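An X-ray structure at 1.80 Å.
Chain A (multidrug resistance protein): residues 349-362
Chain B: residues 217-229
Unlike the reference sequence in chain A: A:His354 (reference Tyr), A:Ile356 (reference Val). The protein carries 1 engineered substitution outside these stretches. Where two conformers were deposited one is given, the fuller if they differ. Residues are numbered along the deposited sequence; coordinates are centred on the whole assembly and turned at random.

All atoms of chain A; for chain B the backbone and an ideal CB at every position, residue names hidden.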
# COMPACT_ATOMS: atom_id res chain seq x y z
N LEU A 349 10.92 -12.53 -10.66
CA LEU A 349 12.11 -12.73 -11.45
C LEU A 349 12.39 -11.50 -12.31
O LEU A 349 13.51 -11.00 -12.38
CB LEU A 349 11.89 -13.93 -12.35
CG LEU A 349 13.07 -14.41 -13.13
CD1 LEU A 349 14.31 -14.40 -12.24
CD2 LEU A 349 12.79 -15.82 -13.60
N VAL A 350 11.36 -10.99 -12.98
CA VAL A 350 11.52 -9.84 -13.85
C VAL A 350 11.98 -8.63 -13.05
O VAL A 350 12.94 -7.94 -13.44
CB VAL A 350 10.19 -9.54 -14.64
CG1 VAL A 350 10.27 -8.16 -15.27
CG2 VAL A 350 9.90 -10.65 -15.66
N GLN A 351 11.34 -8.37 -11.93
CA GLN A 351 11.69 -7.26 -11.10
C GLN A 351 13.11 -7.39 -10.52
O GLN A 351 13.79 -6.37 -10.40
CB GLN A 351 10.73 -7.11 -9.95
CG GLN A 351 10.89 -5.77 -9.17
CD GLN A 351 11.18 -4.45 -10.02
OE1 GLN A 351 10.77 -4.26 -11.26
NE2 GLN A 351 11.87 -3.51 -9.32
N ALA A 352 13.54 -8.61 -10.20
CA ALA A 352 14.88 -8.81 -9.64
C ALA A 352 15.93 -8.54 -10.72
O ALA A 352 16.94 -7.90 -10.46
CB ALA A 352 15.02 -10.19 -9.12
N LEU A 353 15.67 -9.01 -11.94
CA LEU A 353 16.56 -8.77 -13.05
C LEU A 353 16.63 -7.25 -13.38
O LEU A 353 17.68 -6.76 -13.77
CB LEU A 353 16.14 -9.57 -14.29
CG LEU A 353 16.32 -11.11 -14.24
CD1 LEU A 353 15.69 -11.79 -15.43
CD2 LEU A 353 17.79 -11.52 -14.14
N HIS A 354 15.52 -6.53 -13.21
CA HIS A 354 15.45 -5.10 -13.48
C HIS A 354 16.35 -4.40 -12.45
O HIS A 354 17.11 -3.49 -12.79
CB HIS A 354 13.99 -4.67 -13.34
CG HIS A 354 13.72 -3.20 -13.40
ND1 HIS A 354 12.56 -2.66 -12.88
CD2 HIS A 354 14.40 -2.17 -13.97
CE1 HIS A 354 12.54 -1.36 -13.13
NE2 HIS A 354 13.64 -1.03 -13.77
N GLU A 355 16.21 -4.82 -11.20
CA GLU A 355 16.94 -4.19 -10.10
C GLU A 355 18.45 -4.36 -10.28
O GLU A 355 19.23 -3.38 -10.18
CB GLU A 355 16.50 -4.74 -8.78
CG GLU A 355 15.20 -4.13 -8.30
CD GLU A 355 14.55 -4.89 -7.15
OE1 GLU A 355 15.25 -5.67 -6.46
OE2 GLU A 355 13.34 -4.64 -6.91
N ILE A 356 18.83 -5.59 -10.63
CA ILE A 356 20.25 -5.88 -10.93
C ILE A 356 20.74 -5.15 -12.17
O ILE A 356 21.83 -4.58 -12.14
CB ILE A 356 20.50 -7.39 -11.09
CG1 ILE A 356 20.22 -8.05 -9.76
CG2 ILE A 356 22.02 -7.64 -11.44
CD1 ILE A 356 19.83 -9.52 -9.86
N ALA A 357 19.91 -5.10 -13.22
CA ALA A 357 20.25 -4.38 -14.41
C ALA A 357 20.50 -2.90 -14.13
O ALA A 357 21.41 -2.32 -14.72
CB ALA A 357 19.21 -4.52 -15.51
N ASP A 358 19.70 -2.31 -13.23
CA ASP A 358 19.81 -0.89 -12.90
C ASP A 358 21.08 -0.63 -12.11
O ASP A 358 21.79 0.34 -12.38
CB ASP A 358 18.63 -0.39 -12.10
CG ASP A 358 17.43 -0.02 -12.98
OD1 ASP A 358 17.41 -0.32 -14.18
OD2 ASP A 358 16.42 0.56 -12.51
N VAL A 359 21.39 -1.50 -11.16
CA VAL A 359 22.62 -1.35 -10.39
C VAL A 359 23.85 -1.38 -11.31
O VAL A 359 24.74 -0.55 -11.19
CB VAL A 359 22.79 -2.41 -9.29
CG1 VAL A 359 24.20 -2.26 -8.66
CG2 VAL A 359 21.69 -2.32 -8.24
N VAL A 360 23.84 -2.30 -12.24
CA VAL A 360 24.90 -2.43 -13.24
C VAL A 360 24.98 -1.18 -14.11
O VAL A 360 26.04 -0.58 -14.29
CB VAL A 360 24.70 -3.66 -14.17
CG1 VAL A 360 25.70 -3.64 -15.33
CG2 VAL A 360 24.81 -4.98 -13.39
N THR A 361 23.84 -0.75 -14.61
CA THR A 361 23.79 0.45 -15.42
C THR A 361 24.39 1.63 -14.68
O THR A 361 25.24 2.34 -15.21
CB THR A 361 22.33 0.75 -15.80
OG1 THR A 361 21.92 -0.19 -16.81
CG2 THR A 361 22.21 2.08 -16.44
N SER A 362 23.98 1.83 -13.44
CA SER A 362 24.36 3.01 -12.74
C SER A 362 25.82 2.91 -12.25
O SER A 362 26.54 3.91 -12.22
CB SER A 362 23.42 3.28 -11.58
OG SER A 362 22.09 3.55 -12.07
N UNK B 217 15.03 2.45 -20.26
CA UNK B 217 14.92 1.24 -21.09
C UNK B 217 14.81 -0.05 -20.27
O UNK B 217 14.04 -0.95 -20.62
CB UNK B 217 16.13 1.14 -22.02
N UNK B 218 15.59 -0.13 -19.20
CA UNK B 218 15.50 -1.23 -18.28
C UNK B 218 14.05 -1.30 -17.74
O UNK B 218 13.49 -2.40 -17.65
CB UNK B 218 16.52 -1.07 -17.15
N UNK B 219 13.46 -0.16 -17.40
CA UNK B 219 12.14 -0.15 -16.77
C UNK B 219 11.08 -0.62 -17.77
O UNK B 219 10.15 -1.38 -17.42
CB UNK B 219 11.80 1.25 -16.25
N UNK B 220 11.21 -0.14 -19.00
CA UNK B 220 10.34 -0.57 -20.11
C UNK B 220 10.43 -2.07 -20.34
O UNK B 220 9.41 -2.74 -20.47
CB UNK B 220 10.71 0.17 -21.40
N UNK B 221 11.63 -2.63 -20.34
CA UNK B 221 11.79 -4.06 -20.46
C UNK B 221 11.01 -4.79 -19.37
O UNK B 221 10.30 -5.75 -19.66
CB UNK B 221 13.27 -4.43 -20.40
N UNK B 222 11.16 -4.35 -18.12
CA UNK B 222 10.46 -4.96 -17.00
C UNK B 222 8.93 -4.81 -17.13
O UNK B 222 8.16 -5.77 -16.84
CB UNK B 222 10.94 -4.34 -15.69
N UNK B 223 8.50 -3.66 -17.60
CA UNK B 223 7.07 -3.36 -17.75
C UNK B 223 6.40 -4.28 -18.75
O UNK B 223 5.19 -4.53 -18.59
CB UNK B 223 6.87 -1.91 -18.18
N UNK B 224 7.16 -4.79 -19.72
CA UNK B 224 6.61 -5.71 -20.69
C UNK B 224 6.95 -7.16 -20.33
O UNK B 224 6.76 -8.06 -21.15
CB UNK B 224 7.13 -5.37 -22.09
N UNK B 225 7.44 -7.39 -19.12
CA UNK B 225 7.62 -8.71 -18.61
C UNK B 225 8.86 -9.36 -19.10
O UNK B 225 8.96 -10.58 -19.14
CB UNK B 225 6.41 -9.58 -18.96
N UNK B 226 9.84 -8.57 -19.47
CA UNK B 226 11.05 -9.15 -20.02
C UNK B 226 12.26 -8.79 -19.21
O UNK B 226 12.22 -7.92 -18.33
CB UNK B 226 11.25 -8.70 -21.47
N UNK B 227 13.29 -9.61 -19.40
CA UNK B 227 14.55 -9.39 -18.78
C UNK B 227 15.18 -8.19 -19.45
O UNK B 227 14.65 -7.63 -20.41
CB UNK B 227 15.44 -10.63 -18.87
N UNK B 228 16.32 -7.78 -18.94
CA UNK B 228 17.02 -6.62 -19.47
C UNK B 228 17.65 -6.71 -20.86
O UNK B 228 18.04 -5.65 -21.34
CB UNK B 228 18.13 -6.26 -18.48
N UNK B 229 17.69 -7.88 -21.52
CA UNK B 229 18.05 -7.99 -22.95
C UNK B 229 17.06 -7.36 -23.94
O UNK B 229 17.42 -6.97 -25.05
CB UNK B 229 18.21 -9.47 -23.31

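The two segments run nearly antiparallel: the axis of chain A helix 349-362 and that of chain B helix 217-223 make an angle of 173° and approach to 9.5 Å. Chain B then leaves the helix and continues as a loop alongside the first turns of the chain A segment.

Position 217 has helical angles (-64/-41), and its ideal CB finds no chain A atom within 5.5 Å. Chain A therefore sets little constraint; the residue is lysine, B:Lys217, with an extended side chain.

Position 218 is the most informative. Its CA-to-CB bond points toward chain A, and the ideal CB lies 3.2 Å from A:Asp358 OD1 and 4.0 Å from A:His354 CD2. A carboxylate this near, with the hydroxyl of A:Thr361 beyond, calls for a compact donor: asparagine, serine or threonine would all be reasonable, whereas an acidic group would set like charges together. The residue is B:Asn218. With chi1 at -66° (m), its ND2 donates to A:Asp358 OD1 at 2.9 Å and 162°, and the side chain sits as a knob among A:His354, A:Ala357, A:Asp358 and A:Thr361. ND2 also lies 3.2 Å from A:Thr361 OG1, which itself donates to A:Ala357 O.

At 219 the CB points sideways, 3.8 Å from A:His354 NE2. A small residue suits a backbone so close to the ring, and alanine is found: B:Ala219 CA is 3.5 Å from A:His354 NE2.

The CB directions at 220 (away) and 221 (sideways) bring neither within 5.5 Å of chain A, so many helix-compatible residues would serve. They are B:Leu220 and B:Ala221.

Position 222 points toward chain A, its ideal CB 3.6 Å from A:His354 ND1 and 3.9 Å from A:Val350 CG1. Alanine or perhaps serine fits such a narrow space. B:Ala222 packs its CB against A:Val350 CG1 at 3.9 Å, beside an imidazole whose ND1 is already donating to A:Gln351 OE1 at 2.9 Å.

Positions 223 and 224 point away and are weakly specified by chain A; they carry B:Leu223 and B:Val224, the latter being the first to leave helical angles (-99/12).

At 225 phi is +81°, which by itself favours glycine, with asparagine a possible alternative. It is B:Gly225, whose O lies 3.6 Å from A:Val350 CG2.

Position 226 is extended (-120/160) and points away, leaving the choice wide. It is B:Gln226, which meets chain A through its backbone: one water donates to B:Gln226 O at 2.7 Å and to A:Val350 O at 2.9 Å.

At 227 phi is an ordinary -72°, but an ideal CB would lie 3.6 Å from A:Leu353 CD1, favouring glycine or alanine. B:Gly227 is present, its CA 4.3 Å from A:Leu353 CD1.

Position 228 points toward chain A, its ideal CB 3.6 Å from A:Ala357 CB. With phi -69°, a compact apolar residue such as proline or valine is plausible. B:Pro228 places CB 3.6 Å from A:Ala357 CB and CD 3.8 Å from A:Leu353 CB.

Position 229 is out of reach and unconstrained here; it is B:Asp229.

Chain B, residues 217-229: KNALAALVGQGPD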
# COMPACT_ATOMS: atom_id res chain seq x y z
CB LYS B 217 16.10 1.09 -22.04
CG LYS B 217 16.14 2.14 -23.12
CD LYS B 217 17.48 2.07 -23.87
CE LYS B 217 17.44 3.04 -25.04
NZ LYS B 217 18.62 2.96 -25.91
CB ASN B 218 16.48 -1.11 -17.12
CG ASN B 218 17.95 -1.21 -17.56
OD1 ASN B 218 18.26 -1.52 -18.71
ND2 ASN B 218 18.83 -0.90 -16.65
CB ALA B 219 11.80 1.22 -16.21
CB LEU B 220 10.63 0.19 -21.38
CG LEU B 220 10.10 1.62 -21.48
CD1 LEU B 220 10.80 2.50 -22.57
CD2 LEU B 220 8.56 1.62 -21.74
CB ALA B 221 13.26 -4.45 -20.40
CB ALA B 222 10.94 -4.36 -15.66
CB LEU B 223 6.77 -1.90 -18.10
CG LEU B 223 6.96 -0.94 -16.94
CD1 LEU B 223 7.02 0.50 -17.42
CD2 LEU B 223 5.85 -1.05 -15.91
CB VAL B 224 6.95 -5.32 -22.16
CG1 VAL B 224 6.62 -3.86 -22.38
CG2 VAL B 224 8.39 -5.58 -22.50
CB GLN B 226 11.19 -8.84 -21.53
CG GLN B 226 10.08 -9.58 -22.29
CD GLN B 226 9.88 -9.12 -23.72
OE1 GLN B 226 10.81 -9.20 -24.52
NE2 GLN B 226 8.67 -8.69 -24.06
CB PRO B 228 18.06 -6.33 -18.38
CG PRO B 228 18.28 -7.60 -17.71
CD PRO B 228 16.97 -8.32 -17.74
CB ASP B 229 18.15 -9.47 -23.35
CG ASP B 229 19.52 -10.07 -23.07
OD1 ASP B 229 20.07 -9.84 -21.96
OD2 ASP B 229 20.11 -10.79 -23.90
O HOH W 1 13.57 -7.03 -16.14
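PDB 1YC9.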